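Local coordinates for L-lysine 6-oxidase (Marinomonas mediterranea, PDB 3WEU), which oxidises the side-chain amine of L-lysine with a cysteine tryptophylquinone cofactor, releasing ammonium and the hydrogen peroxide that makes it antibacterial, at residues 133-138 and 216-221; 156-161 and 165-170; 265-270 and 285-290; 269-274 and 405-410. One frame throughout, in Å; residues are numbered along the deposited sequence.

Interaction 1. Residues 133-138 and 216-221; sequences QSLIID and DWYDDI
The phenolic oxygen of Y218, with a methyl of L135 lying against it, is held by two hydrogen bonds. It donates to the carboxylate of D216, OH to OD1 at 2.6 Å, nearly in line with that oxygen's own C-O bond. It also accepts from a water placed 2.8 Å from OH, and the same water makes a weak bond to the carbonyl oxygen of S134, a bridge between two segments that share no direct hydrogen bond. L135 meets the tyrosine at about a right angle. Its CD2 stands 3.7 Å from Y218 OH, and its carbonyl oxygen lies in the ring plane at the edge, 3.6 Å from Y218 CE1. The ring is swung to that side by chi1 of -56°, which sets CG beside the backbone N.

Strand 217-219, which carries Y218, is an outermost strand of a three-stranded antiparallel sheet and pairs with G203, whereas 133-138 leads from helix 129-134 into strand 137-145 of the large mixed sheet. I137 fills the junction: its extended side chain brings CD1 to 3.3 Å from the carbonyl oxygen of D219 and 4.2 Å from Y218 CB. The carboxylate of D219 is engaged by other groups: OD1 accepts from I221 N at 3.2 Å, approached from above the carboxylate plane, an Asx turn, while OD2 forms a salt bridge with K93.

Interaction 2. Residues 156-161 and 165-170; sequences NNIPET and PSYPSG
I158 and P165 form the tight part of this contact. The isoleucine presents two branches to the proline ring: CD1 reaches P165 CB at 3.8 Å, and CG2 lies 4.0 Å from that same CB and 4.1 Å from P165 CG. Both branches can serve because chi1 of -69° puts CG1 beside the backbone N and CG2 beside the carbonyl carbon, which spreads the fork across the ring. Y167 closes the far end more loosely. Its CE2 is 4.3 Å from I158 CD1, and the methyl approaches the aromatic ring at a slant. No hydrogen bond joins the two segments, and the link is purely apolar.

Both segments belong to one irregular loop running from strand 150-154 to strand 174-175, within the N-terminal family region of the oxidase. The loop doubles back, so that the CA atoms of I158 and P165 are 7.5 Å apart. Residues 165-167 are extended, and this makes their side chains alternate: P165 and Y167 point to I158, while S166 points away into the protein, where its OG bonds to I136 O and its backbone pairs with D138.

The packing is not sealed: I158, P165 and Y167 each keep part of their surface accessible, and the loop runs on through the exposed E160 and T161. Against strand 137-145, I158 rests on R142, whose NH2 bonds to N157 OD1, and Y167 packs on L139, I155 and F179.

Interaction 3. Residues 265-270 and 285-290; sequences CFDVGV and GHYKSD. With SO4 (sulfate ion), chain D; EDO (1,2-ethanediol), chain O.
A small two-stranded antiparallel sheet, 280-281 with 286-287, lays the ring of Y287 against D267 and V270 of helix 261-272. Its second strand begins with a G1 beta bulge, in which G285 and H286 both face D281, and G285 takes the positive phi of 78° that suits glycine.

The tyrosine makes the contact at two points, a ring carbon and the hydroxyl. V270 CG1 approaches Y287 CE1 at 4.0 Å, slantwise, with the two side chains crossing at about a right angle. At the phenolic end, D267 OD1 lies 3.5 Å from Y287 OH, and the carboxylate and ring planes are only 8° apart. The aspartate reaches this place because its CG is anti to the backbone N, chi1 172°. Its neighbouring oxygen, OD2, forms a salt bridge with R271 NH1. Elsewhere Y287 stacks on F411 and meets Y280 edge-to-face, so aromatic neighbours flank the ring in addition to the helix.

Two small molecules, probably from the crystallisation liquor, lie alongside the strand. A sulfate oxygen, O2, accepts from Y287 N at 2.7 Å, although its position is uncertain because of crowding in the model. An ethanediol bonds weakly to G285 O, O2 to O at 3.4 Å.

Although they lie so near each other, D267 OD1 and Y287 OH are joined through a third group: both hydrogen-bond to T408 OG1. The acid is thus held between a hydroxyl and the arginine, whose positive charge would probably favour its ionised form.

Interaction 4. Residues 269-274 and 405-410; sequences GVRNFD and LDATQL. With EDO (1,2-ethanediol), chain O.
The guanidinium of R271 meets the methyl of A407 obliquely, while an ethanediol hydroxyl lies in its plane at the edge. R271 NH2 donates to EDO O1 at 3.0 Å with an N-H...O angle of 159°, and the same ethanediol bonds to Y280. A407 CB stands 4.1 Å from R271 NE. A bend at chi3 of -62° folds the end of the arginine chain, whose charge is shared with D267. D406 is no partner of this charge, since its OD1 is 6.7 Å from R271 NE.

The acid of D406 serves its own helix instead. As N-cap of helix 407-418 it accepts from Q409 N at 2.9 Å through OD1, on the syn side but tilted out of the carboxylate plane, and more weakly from T408 N. Q409 OE1 takes the N-H of D406 in return at 3.1 Å, in the carbonyl plane on a lone pair. This reciprocal pair is a capping box, and it fixes the first turn that carries A407 and T408.

T408 OG1, already engaged by D267 and Y287 and set beside its backbone N by chi1 of -59°, comes within 4.0 Å of V270 CB. The N-terminal turn of helix 407-418 thus leans on the C-terminal part of helix 261-272, and the tyrosines Y280 and Y287 of the strands 280-281 and 286-287 pack against V270 and R271.

The four contacts form two groups. Interactions 1 and 2, with centres 12 Å apart, both lie in the N-terminal family region, and 156-170 falls between the two segments of interaction 1 in sequence; I136 O to S166 OG at 2.7 Å and D138 O to S166 N at 2.8 Å join them. Interactions 3 and 4 follow later along the chain. They share G269 and V270 of helix 261-272, and their centres are 4 Å apart, so strand 286-287 and helix 407-418, the latter from the C-terminal family region, pack on one helix together. With the centres of interactions 1 and 3 38 Å apart, the two groups organise different parts of the chain.

Interaction 1. Residues 133-138 and 216-221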
# COMPACT_ATOMS: atom_id res chain seq x y z
N GLN A 133 14.35 5.90 26.03
CA GLN A 133 15.17 4.86 26.59
C GLN A 133 14.51 3.49 26.39
O GLN A 133 15.21 2.49 26.21
CB GLN A 133 15.57 5.14 28.05
CG GLN A 133 16.47 4.06 28.69
CD GLN A 133 16.58 4.18 30.20
OE1 GLN A 133 15.62 3.94 30.93
NE2 GLN A 133 17.76 4.48 30.68
N SER A 134 13.19 3.42 26.31
CA SER A 134 12.58 2.10 26.24
C SER A 134 12.63 1.57 24.78
O SER A 134 12.37 0.41 24.50
CB SER A 134 11.17 2.13 26.84
OG SER A 134 10.34 2.68 25.87
N LEU A 135 13.01 2.43 23.87
CA LEU A 135 13.20 2.03 22.48
C LEU A 135 14.48 1.18 22.30
O LEU A 135 14.59 0.43 21.31
CB LEU A 135 13.26 3.28 21.57
CG LEU A 135 11.92 4.01 21.38
CD1 LEU A 135 12.19 5.34 20.66
CD2 LEU A 135 10.95 3.12 20.61
N ILE A 136 15.41 1.32 23.25
CA ILE A 136 16.67 0.65 23.23
C ILE A 136 16.38 -0.80 23.57
O ILE A 136 15.51 -1.11 24.41
CB ILE A 136 17.62 1.18 24.32
CG1 ILE A 136 17.84 2.67 24.11
CG2 ILE A 136 18.97 0.46 24.38
CD1 ILE A 136 18.73 3.31 25.10
N ILE A 137 17.11 -1.72 22.92
CA ILE A 137 17.08 -3.09 23.36
C ILE A 137 18.28 -3.27 24.24
O ILE A 137 19.44 -3.25 23.78
CB ILE A 137 17.13 -4.13 22.22
CG1 ILE A 137 16.02 -3.91 21.21
CG2 ILE A 137 16.99 -5.56 22.80
CD1 ILE A 137 15.99 -4.94 20.08
N ASP A 138 18.01 -3.45 25.55
CA ASP A 138 18.99 -3.54 26.57
C ASP A 138 18.50 -4.51 27.68
O ASP A 138 17.52 -4.24 28.42
CB ASP A 138 19.22 -2.15 27.15
CG ASP A 138 20.21 -2.14 28.29
OD1 ASP A 138 20.92 -3.14 28.54
OD2 ASP A 138 20.34 -1.07 28.95
N ASP A 216 8.87 1.81 14.72
CA ASP A 216 8.58 0.77 15.70
C ASP A 216 9.03 -0.60 15.13
O ASP A 216 8.33 -1.64 15.23
CB ASP A 216 7.06 0.82 16.10
CG ASP A 216 6.74 0.07 17.39
OD1 ASP A 216 7.63 -0.19 18.23
OD2 ASP A 216 5.54 -0.21 17.61
N TRP A 217 10.22 -0.55 14.54
CA TRP A 217 10.93 -1.72 14.04
C TRP A 217 12.21 -1.93 14.81
O TRP A 217 12.89 -0.98 15.33
CB TRP A 217 11.30 -1.54 12.52
CG TRP A 217 10.26 -2.13 11.68
CD1 TRP A 217 9.05 -1.58 11.41
CD2 TRP A 217 10.23 -3.43 11.08
NE1 TRP A 217 8.29 -2.44 10.68
CE2 TRP A 217 8.98 -3.58 10.47
CE3 TRP A 217 11.14 -4.48 11.02
CZ2 TRP A 217 8.64 -4.73 9.78
CZ3 TRP A 217 10.77 -5.60 10.34
CH2 TRP A 217 9.56 -5.72 9.72
N TYR A 218 12.63 -3.20 14.81
CA TYR A 218 13.77 -3.64 15.62
C TYR A 218 14.54 -4.75 14.93
O TYR A 218 13.95 -5.52 14.21
CB TYR A 218 13.26 -4.19 17.00
CG TYR A 218 12.44 -3.18 17.70
CD1 TYR A 218 13.02 -2.24 18.55
CD2 TYR A 218 11.08 -3.08 17.43
CE1 TYR A 218 12.24 -1.24 19.12
CE2 TYR A 218 10.33 -2.07 17.96
CZ TYR A 218 10.91 -1.17 18.79
OH TYR A 218 10.06 -0.21 19.27
N ASP A 219 15.82 -4.82 15.22
CA ASP A 219 16.61 -6.00 14.89
C ASP A 219 17.44 -6.40 16.10
O ASP A 219 17.34 -5.75 17.13
CB ASP A 219 17.41 -5.75 13.59
CG ASP A 219 18.62 -4.82 13.74
OD1 ASP A 219 19.15 -4.61 14.82
OD2 ASP A 219 19.07 -4.30 12.70
N ASP A 220 18.26 -7.46 15.95
CA ASP A 220 18.98 -8.03 17.05
C ASP A 220 20.47 -7.91 16.86
O ASP A 220 21.23 -8.57 17.52
CB ASP A 220 18.53 -9.46 17.39
CG ASP A 220 18.84 -10.48 16.32
OD1 ASP A 220 19.43 -10.15 15.27
OD2 ASP A 220 18.36 -11.62 16.54
N ILE A 221 20.87 -6.99 16.00
CA ILE A 221 22.23 -6.45 16.01
C ILE A 221 22.46 -5.84 17.37
O ILE A 221 21.51 -5.39 17.98
CB ILE A 221 22.40 -5.39 14.88
CG1 ILE A 221 22.32 -6.02 13.49
CG2 ILE A 221 23.67 -4.55 15.06
CD1 ILE A 221 23.60 -6.83 13.14
O HOH W 1 10.37 -0.73 21.99

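Interaction 2. Residues 156-161 and 165-170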
# COMPACT_ATOMS: atom_id res chain seq x y z
N ASN A 156 14.53 -13.48 29.52
CA ASN A 156 14.16 -14.31 30.70
C ASN A 156 15.24 -14.43 31.78
O ASN A 156 15.05 -15.10 32.76
CB ASN A 156 13.72 -15.68 30.20
CG ASN A 156 12.48 -15.60 29.35
OD1 ASN A 156 11.58 -14.85 29.66
ND2 ASN A 156 12.43 -16.33 28.26
N ASN A 157 16.39 -13.76 31.68
CA ASN A 157 17.41 -13.86 32.76
C ASN A 157 18.08 -12.52 33.00
O ASN A 157 19.26 -12.38 33.23
CB ASN A 157 18.35 -15.02 32.45
CG ASN A 157 19.22 -14.75 31.23
OD1 ASN A 157 18.99 -13.77 30.48
ND2 ASN A 157 20.29 -15.54 31.11
N ILE A 158 17.27 -11.48 32.92
CA ILE A 158 17.77 -10.16 33.13
C ILE A 158 18.08 -10.13 34.61
O ILE A 158 17.20 -10.42 35.39
CB ILE A 158 16.67 -9.11 32.85
CG1 ILE A 158 16.35 -9.07 31.36
CG2 ILE A 158 17.08 -7.73 33.40
CD1 ILE A 158 15.00 -8.46 31.04
N PRO A 159 19.29 -9.76 35.01
CA PRO A 159 19.56 -9.69 36.45
C PRO A 159 18.66 -8.70 37.22
O PRO A 159 18.28 -7.67 36.70
CB PRO A 159 21.01 -9.27 36.55
CG PRO A 159 21.51 -9.19 35.14
CD PRO A 159 20.41 -9.31 34.18
N GLU A 160 18.31 -9.05 38.46
CA GLU A 160 17.46 -8.18 39.30
C GLU A 160 18.15 -6.82 39.58
O GLU A 160 17.50 -5.82 39.73
CB GLU A 160 17.14 -8.88 40.64
CG GLU A 160 16.18 -10.02 40.48
CD GLU A 160 15.79 -10.64 41.83
OE1 GLU A 160 15.84 -9.93 42.86
OE2 GLU A 160 15.44 -11.84 41.84
N THR A 161 19.47 -6.79 39.62
CA THR A 161 20.19 -5.51 39.80
C THR A 161 20.14 -4.54 38.60
O THR A 161 20.66 -3.42 38.72
CB THR A 161 21.64 -5.76 40.16
OG1 THR A 161 22.24 -6.62 39.17
CG2 THR A 161 21.73 -6.43 41.57
N PRO A 165 15.73 -2.55 32.07
CA PRO A 165 15.83 -3.28 30.83
C PRO A 165 14.80 -2.77 29.87
O PRO A 165 13.79 -2.21 30.30
CB PRO A 165 15.52 -4.73 31.25
CG PRO A 165 14.64 -4.58 32.50
CD PRO A 165 15.23 -3.37 33.19
N SER A 166 14.98 -3.01 28.57
CA SER A 166 13.93 -2.63 27.59
C SER A 166 14.07 -3.52 26.39
O SER A 166 15.18 -4.01 26.09
CB SER A 166 14.06 -1.16 27.15
OG SER A 166 15.44 -0.78 27.09
N TYR A 167 12.95 -3.72 25.70
CA TYR A 167 12.94 -4.50 24.48
C TYR A 167 11.57 -4.43 23.93
O TYR A 167 10.67 -4.06 24.66
CB TYR A 167 13.35 -5.95 24.73
CG TYR A 167 12.52 -6.70 25.73
CD1 TYR A 167 11.40 -7.42 25.32
CD2 TYR A 167 12.88 -6.71 27.08
CE1 TYR A 167 10.65 -8.13 26.25
CE2 TYR A 167 12.11 -7.39 28.01
CZ TYR A 167 11.02 -8.08 27.57
OH TYR A 167 10.31 -8.80 28.53
N PRO A 168 11.40 -4.81 22.66
CA PRO A 168 10.09 -4.79 22.08
C PRO A 168 9.31 -6.01 22.57
O PRO A 168 9.61 -7.15 22.24
CB PRO A 168 10.36 -4.88 20.58
CG PRO A 168 11.69 -5.49 20.44
CD PRO A 168 12.46 -5.06 21.66
N SER A 169 8.31 -5.76 23.38
CA SER A 169 7.60 -6.82 24.04
C SER A 169 6.36 -7.16 23.28
O SER A 169 5.90 -6.44 22.40
CB SER A 169 7.26 -6.42 25.47
OG SER A 169 6.60 -5.18 25.48
N GLY A 170 5.81 -8.29 23.63
CA GLY A 170 4.67 -8.79 22.90
C GLY A 170 4.96 -9.19 21.46
O GLY A 170 6.10 -9.28 21.02

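Interaction 3. Residues 265-270 and 285-290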
# COMPACT_ATOMS: atom_id res chain seq x y z
N CYS A 265 40.97 1.95 11.91
CA CYS A 265 41.54 2.10 13.26
C CYS A 265 43.02 2.49 13.17
O CYS A 265 43.46 3.33 13.96
CB CYS A 265 41.33 0.85 14.13
SG CYS A 265 39.60 0.65 14.57
N PHE A 266 43.78 1.86 12.26
CA PHE A 266 45.17 2.14 12.06
C PHE A 266 45.38 3.61 11.65
O PHE A 266 46.18 4.32 12.22
CB PHE A 266 45.75 1.19 10.98
CG PHE A 266 47.22 1.32 10.80
CD1 PHE A 266 48.07 0.91 11.81
CD2 PHE A 266 47.76 1.96 9.69
CE1 PHE A 266 49.44 1.10 11.69
CE2 PHE A 266 49.12 2.10 9.55
CZ PHE A 266 49.98 1.66 10.54
N ASP A 267 44.60 4.07 10.67
CA ASP A 267 44.72 5.45 10.18
C ASP A 267 44.43 6.46 11.30
O ASP A 267 45.18 7.42 11.48
CB ASP A 267 43.72 5.62 9.03
CG ASP A 267 43.59 7.04 8.53
OD1 ASP A 267 44.63 7.64 8.17
OD2 ASP A 267 42.41 7.48 8.45
N VAL A 268 43.34 6.25 12.01
CA VAL A 268 43.01 7.04 13.17
C VAL A 268 44.16 7.05 14.17
O VAL A 268 44.55 8.14 14.71
CB VAL A 268 41.70 6.58 13.83
CG1 VAL A 268 41.47 7.26 15.18
CG2 VAL A 268 40.52 6.86 12.97
N GLY A 269 44.74 5.89 14.37
CA GLY A 269 45.86 5.71 15.28
C GLY A 269 47.10 6.51 14.92
O GLY A 269 47.78 7.15 15.78
N VAL A 270 47.43 6.43 13.64
CA VAL A 270 48.63 7.08 13.12
C VAL A 270 48.46 8.58 13.24
O VAL A 270 49.37 9.29 13.68
CB VAL A 270 48.89 6.63 11.63
CG1 VAL A 270 49.92 7.52 10.97
CG2 VAL A 270 49.40 5.19 11.62
N GLY A 285 51.20 17.73 12.42
CA GLY A 285 50.01 17.27 11.71
C GLY A 285 50.25 16.87 10.29
O GLY A 285 49.34 16.94 9.45
N HIS A 286 51.46 16.40 10.00
CA HIS A 286 51.80 15.91 8.67
C HIS A 286 52.53 14.59 8.69
O HIS A 286 53.30 14.27 9.60
CB HIS A 286 52.63 16.93 7.88
CG HIS A 286 51.94 18.24 7.68
ND1 HIS A 286 52.22 19.36 8.44
CD2 HIS A 286 50.93 18.60 6.86
CE1 HIS A 286 51.47 20.37 8.04
NE2 HIS A 286 50.67 19.93 7.10
N TYR A 287 52.30 13.81 7.64
CA TYR A 287 53.10 12.63 7.43
C TYR A 287 54.56 13.01 7.21
O TYR A 287 54.87 14.12 6.81
CB TYR A 287 52.59 11.83 6.24
CG TYR A 287 51.26 11.15 6.50
CD1 TYR A 287 51.19 9.91 7.12
CD2 TYR A 287 50.09 11.78 6.17
CE1 TYR A 287 49.97 9.28 7.36
CE2 TYR A 287 48.85 11.20 6.44
CZ TYR A 287 48.81 9.93 7.00
OH TYR A 287 47.58 9.35 7.30
N LYS A 288 55.44 12.07 7.50
CA LYS A 288 56.88 12.26 7.30
C LYS A 288 57.33 11.70 5.97
O LYS A 288 57.29 10.46 5.77
CB LYS A 288 57.66 11.57 8.44
CG LYS A 288 57.32 12.16 9.79
CD LYS A 288 58.22 11.60 10.87
CE LYS A 288 57.98 12.36 12.13
NZ LYS A 288 58.80 11.75 13.19
N SER A 289 57.78 12.61 5.09
CA SER A 289 58.19 12.20 3.75
C SER A 289 59.41 11.31 3.65
O SER A 289 59.66 10.72 2.60
CB SER A 289 58.35 13.41 2.81
OG SER A 289 59.27 14.32 3.35
N ASP A 290 60.19 11.19 4.72
CA ASP A 290 61.27 10.23 4.71
C ASP A 290 60.87 8.83 5.15
O ASP A 290 61.72 7.95 5.14
CB ASP A 290 62.47 10.73 5.53
CG ASP A 290 62.11 11.16 6.92
OD1 ASP A 290 60.91 11.15 7.30
OD2 ASP A 290 63.05 11.59 7.65
S SO4 D . 50.38 15.54 4.80
O1 SO4 D . 50.32 16.99 4.56
O2 SO4 D . 50.59 15.24 6.20
O3 SO4 D . 49.10 15.01 4.33
O4 SO4 D . 51.48 14.85 4.17
C1 EDO O . 44.17 15.22 9.71
O1 EDO O . 44.72 14.27 10.63
C2 EDO O . 45.39 16.03 9.38
O2 EDO O . 46.51 15.12 9.28

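Interaction 4. Residues 269-274 and 405-410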
# COMPACT_ATOMS: atom_id res chain seq x y z
N GLY A 269 44.74 5.89 14.37
CA GLY A 269 45.86 5.71 15.28
C GLY A 269 47.10 6.51 14.92
O GLY A 269 47.78 7.15 15.78
N VAL A 270 47.43 6.43 13.64
CA VAL A 270 48.63 7.08 13.12
C VAL A 270 48.46 8.58 13.24
O VAL A 270 49.37 9.29 13.68
CB VAL A 270 48.89 6.63 11.63
CG1 VAL A 270 49.92 7.52 10.97
CG2 VAL A 270 49.40 5.19 11.62
N ARG A 271 47.29 9.08 12.83
CA ARG A 271 47.06 10.53 12.76
C ARG A 271 46.62 11.13 14.11
O ARG A 271 46.67 12.35 14.29
CB ARG A 271 46.02 10.86 11.71
CG ARG A 271 46.48 10.65 10.26
CD ARG A 271 45.44 11.06 9.18
NE ARG A 271 44.24 10.24 9.31
CZ ARG A 271 43.15 10.56 10.01
NH1 ARG A 271 42.17 9.69 10.15
NH2 ARG A 271 43.01 11.78 10.58
N ASN A 272 46.21 10.32 15.05
CA ASN A 272 45.74 10.88 16.31
C ASN A 272 46.40 10.39 17.58
O ASN A 272 46.29 11.05 18.59
CB ASN A 272 44.25 10.69 16.47
CG ASN A 272 43.48 11.43 15.42
OD1 ASN A 272 43.34 12.64 15.48
ND2 ASN A 272 43.00 10.71 14.43
N PHE A 273 47.01 9.23 17.57
CA PHE A 273 47.50 8.63 18.80
C PHE A 273 48.94 8.27 18.69
O PHE A 273 49.40 7.47 19.46
CB PHE A 273 46.65 7.40 19.14
CG PHE A 273 45.25 7.73 19.45
CD1 PHE A 273 44.94 8.22 20.74
CD2 PHE A 273 44.21 7.55 18.53
CE1 PHE A 273 43.64 8.56 21.04
CE2 PHE A 273 42.90 7.91 18.86
CZ PHE A 273 42.63 8.39 20.09
N ASP A 274 49.67 8.86 17.74
CA ASP A 274 51.10 8.67 17.62
C ASP A 274 51.47 7.19 17.48
O ASP A 274 52.53 6.76 17.93
CB ASP A 274 51.77 9.26 18.88
CG ASP A 274 53.20 9.65 18.65
OD1 ASP A 274 53.43 10.38 17.64
OD2 ASP A 274 54.08 9.28 19.48
N LEU A 405 41.06 5.74 -0.98
CA LEU A 405 41.68 5.09 0.12
C LEU A 405 41.63 5.97 1.37
O LEU A 405 41.29 7.19 1.33
CB LEU A 405 43.13 4.81 -0.22
CG LEU A 405 43.40 3.88 -1.40
CD1 LEU A 405 44.87 3.77 -1.71
CD2 LEU A 405 42.84 2.49 -1.21
N ASP A 406 41.97 5.39 2.52
CA ASP A 406 42.14 6.23 3.68
C ASP A 406 43.49 6.94 3.62
O ASP A 406 44.32 6.61 2.80
CB ASP A 406 41.85 5.49 5.03
CG ASP A 406 42.90 4.50 5.46
OD1 ASP A 406 44.10 4.84 5.39
OD2 ASP A 406 42.51 3.38 6.01
N ALA A 407 43.66 7.95 4.44
CA ALA A 407 44.79 8.86 4.31
C ALA A 407 46.11 8.15 4.53
O ALA A 407 47.08 8.43 3.83
CB ALA A 407 44.65 10.03 5.26
N THR A 408 46.11 7.14 5.38
CA THR A 408 47.34 6.38 5.66
C THR A 408 47.68 5.41 4.54
O THR A 408 48.83 5.37 4.05
CB THR A 408 47.30 5.76 7.07
OG1 THR A 408 47.14 6.85 8.01
CG2 THR A 408 48.57 4.92 7.35
N GLN A 409 46.66 4.69 4.02
CA GLN A 409 46.91 3.88 2.87
C GLN A 409 47.47 4.70 1.75
O GLN A 409 48.37 4.29 1.05
CB GLN A 409 45.64 3.19 2.41
CG GLN A 409 45.07 2.20 3.38
CD GLN A 409 43.72 1.66 2.91
OE1 GLN A 409 42.77 2.44 2.66
NE2 GLN A 409 43.66 0.35 2.70
N LEU A 410 46.89 5.86 1.53
CA LEU A 410 47.29 6.63 0.35
C LEU A 410 48.68 7.25 0.54
O LEU A 410 49.50 7.28 -0.40
CB LEU A 410 46.25 7.68 0.07
CG LEU A 410 46.50 8.54 -1.14
CD1 LEU A 410 46.29 7.75 -2.43
CD2 LEU A 410 45.64 9.80 -1.17
C1 EDO O . 44.17 15.22 9.71
O1 EDO O . 44.72 14.27 10.63
C2 EDO O . 45.39 16.03 9.38
O2 EDO O . 46.51 15.12 9.28